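PDB 6H8M: neurotrypsin from Mus musculus, which is a secreted multidomain serine protease with a role in neuronal plasticity, seen here as its third scavenger receptor cysteine-rich domain. Local coordinates for residues W35-A41 with A53-T57. Sequence-based numbering, arbitrary orientation.
Sequences WTDKHAA and ARART
The first turn of a helix, Asp37 to Ala41, packs on the extended segment 53-57. The axes of helix 37-41 and strand 53-56 approach to 6.1 Å at 119°, with Asp37 beside Arg54 and Ala41 beside Ala53. Thr36, chi1 p, is the N-cap: Thr36 OG1 accepts from Lys38 N at 3.3 Å. His39, chi1 m, returns ND1 to Thr36 N at 3.0 Å, completing a capping box; His39 NE2 makes a hydrogen bond to Val73 O. Asp37, chi1 m with chi2 near 0°, brings OD1 within 2.9 Å of Ala55 N, a nearly straight hydrogen bond. The strand alternates: Ala53 and Ala55 point toward the helix, Arg54 and Arg56 away. Ala40 CB meets Ala53 CB at 3.9 Å. Trp35, chi1 t, sets CD1 3.7 Å from Ala55 CB, with Thr57 CG2 at the ring edge. Trp35 NE1 hydrogen-bonds Gly102 O. Strand 53-56 pairs antiparallel with 102-105, and this two-stranded sheet packs against helix 37-46, the one helix of this SRCR domain.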
loop_
_atom_site.group_PDB
_atom_site.type_symbol
_atom_site.label_atom_id
_atom_site.label_comp_id
_atom_site.label_asym_id
_atom_site.label_seq_id
_atom_site.Cartn_x
_atom_site.Cartn_y
_atom_site.Cartn_z
ATOM N N TRP A 35 -6.222 0.649 6.190
ATOM C CA TRP A 35 -5.590 1.338 5.090
ATOM C C TRP A 35 -6.515 2.488 4.635
ATOM O O TRP A 35 -7.684 2.248 4.388
ATOM C CB TRP A 35 -5.293 0.348 3.930
ATOM C CG TRP A 35 -4.513 0.881 2.764
ATOM C CD1 TRP A 35 -5.029 1.265 1.546
ATOM C CD2 TRP A 35 -3.071 0.924 2.608
ATOM N NE1 TRP A 35 -3.997 1.631 0.731
ATOM C CE2 TRP A 35 -2.802 1.429 1.336
ATOM C CE3 TRP A 35 -2.013 0.635 3.468
ATOM C CZ2 TRP A 35 -1.507 1.606 0.853
ATOM C CZ3 TRP A 35 -0.737 0.837 3.010
ATOM C CH2 TRP A 35 -0.484 1.364 1.743
ATOM N N THR A 36 -5.981 3.707 4.610
ATOM C CA THR A 36 -6.792 4.903 4.281
ATOM C C THR A 36 -6.022 5.790 3.307
ATOM O O THR A 36 -4.948 5.379 2.842
ATOM C CB THR A 36 -7.110 5.707 5.547
ATOM O OG1 THR A 36 -5.903 6.328 5.985
ATOM C CG2 THR A 36 -7.676 4.854 6.660
ATOM N N ASP A 37 -6.551 6.991 3.060
ATOM C CA ASP A 37 -5.926 7.999 2.162
ATOM C C ASP A 37 -4.550 8.421 2.704
ATOM O O ASP A 37 -3.699 8.789 1.882
ATOM C CB ASP A 37 -6.890 9.142 1.829
ATOM C CG ASP A 37 -8.075 8.698 0.988
ATOM O OD1 ASP A 37 -8.125 7.510 0.622
ATOM O OD2 ASP A 37 -8.939 9.544 0.706
ATOM N N LYS A 38 -4.366 8.454 4.030
ATOM C CA LYS A 38 -3.047 8.797 4.622
ATOM C C LYS A 38 -2.007 7.773 4.140
ATOM O O LYS A 38 -0.924 8.211 3.730
ATOM C CB LYS A 38 -3.157 8.808 6.149
ATOM C CG LYS A 38 -4.166 9.795 6.719
ATOM C CD LYS A 38 -4.177 9.827 8.233
ATOM C CE LYS A 38 -4.996 10.966 8.805
ATOM N NZ LYS A 38 -6.451 10.705 8.709
ATOM N N HIS A 39 -2.330 6.471 4.151
ATOM C CA HIS A 39 -1.412 5.491 3.610
ATOM C C HIS A 39 -1.121 5.733 2.143
ATOM O O HIS A 39 0.045 5.628 1.683
ATOM C CB HIS A 39 -1.945 4.072 3.871
ATOM C CG HIS A 39 -2.202 3.808 5.314
ATOM N ND1 HIS A 39 -3.344 4.246 5.963
ATOM C CD2 HIS A 39 -1.477 3.140 6.229
ATOM C CE1 HIS A 39 -3.260 3.970 7.266
ATOM N NE2 HIS A 39 -2.136 3.244 7.457
ATOM N N ALA A 40 -2.160 6.014 1.365
ATOM C CA ALA A 40 -2.011 6.262 -0.022
ATOM C C ALA A 40 -1.123 7.470 -0.291
ATOM O O ALA A 40 -0.232 7.365 -1.206
ATOM C CB ALA A 40 -3.344 6.474 -0.702
ATOM N N ALA A 41 -1.236 8.508 0.543
ATOM C CA ALA A 41 -0.394 9.715 0.400
ATOM C C ALA A 41 1.080 9.322 0.554
ATOM O O ALA A 41 1.950 9.788 -0.239
ATOM C CB ALA A 41 -0.806 10.831 1.377
ATOM N N ALA A 53 -3.856 11.778 -3.202
ATOM C CA ALA A 53 -3.835 10.265 -3.405
ATOM C C ALA A 53 -5.084 9.694 -2.781
ATOM O O ALA A 53 -5.627 10.288 -1.809
ATOM C CB ALA A 53 -2.640 9.702 -2.711
ATOM N N ARG A 54 -5.535 8.549 -3.290
ATOM C CA ARG A 54 -6.725 7.890 -2.700
ATOM C C ARG A 54 -6.448 6.398 -2.501
ATOM O O ARG A 54 -5.873 5.777 -3.408
ATOM C CB ARG A 54 -7.951 8.106 -3.591
ATOM C CG ARG A 54 -8.579 9.482 -3.440
ATOM C CD ARG A 54 -10.018 9.494 -3.911
ATOM N NE ARG A 54 -10.615 10.815 -3.809
ATOM C CZ ARG A 54 -11.844 11.110 -4.210
ATOM N NH1 ARG A 54 -12.627 10.160 -4.689
ATOM N NH2 ARG A 54 -12.284 12.353 -4.132
ATOM N N ALA A 55 -6.834 5.857 -1.345
ATOM C CA ALA A 55 -6.717 4.410 -1.122
ATOM C C ALA A 55 -7.713 3.627 -2.004
ATOM O O ALA A 55 -8.879 4.067 -2.224
ATOM C CB ALA A 55 -6.995 4.099 0.322
ATOM N N ARG A 56 -7.320 2.388 -2.395
ATOM C CA ARG A 56 -8.289 1.446 -2.902
ATOM C C ARG A 56 -8.085 0.133 -2.171
ATOM O O ARG A 56 -6.943 -0.280 -2.004
ATOM C CB ARG A 56 -8.008 1.237 -4.381
ATOM C CG ARG A 56 -8.388 2.398 -5.309
ATOM C CD ARG A 56 -9.901 2.482 -5.462
ATOM N NE ARG A 56 -10.399 3.635 -6.224
ATOM C CZ ARG A 56 -10.875 4.762 -5.707
ATOM N NH1 ARG A 56 -10.746 5.035 -4.416
ATOM N NH2 ARG A 56 -11.448 5.635 -6.509
ATOM N N THR A 57 -9.169 -0.451 -1.652
ATOM C CA THR A 57 -9.059 -1.576 -0.671
ATOM C C THR A 57 -9.635 -2.825 -1.323
ATOM O O THR A 57 -10.227 -2.797 -2.410
ATOM C CB THR A 57 -9.711 -1.168 0.649
ATOM O OG1 THR A 57 -11.021 -0.720 0.316
ATOM C CG2 THR A 57 -8.898 -0.107 1.345
#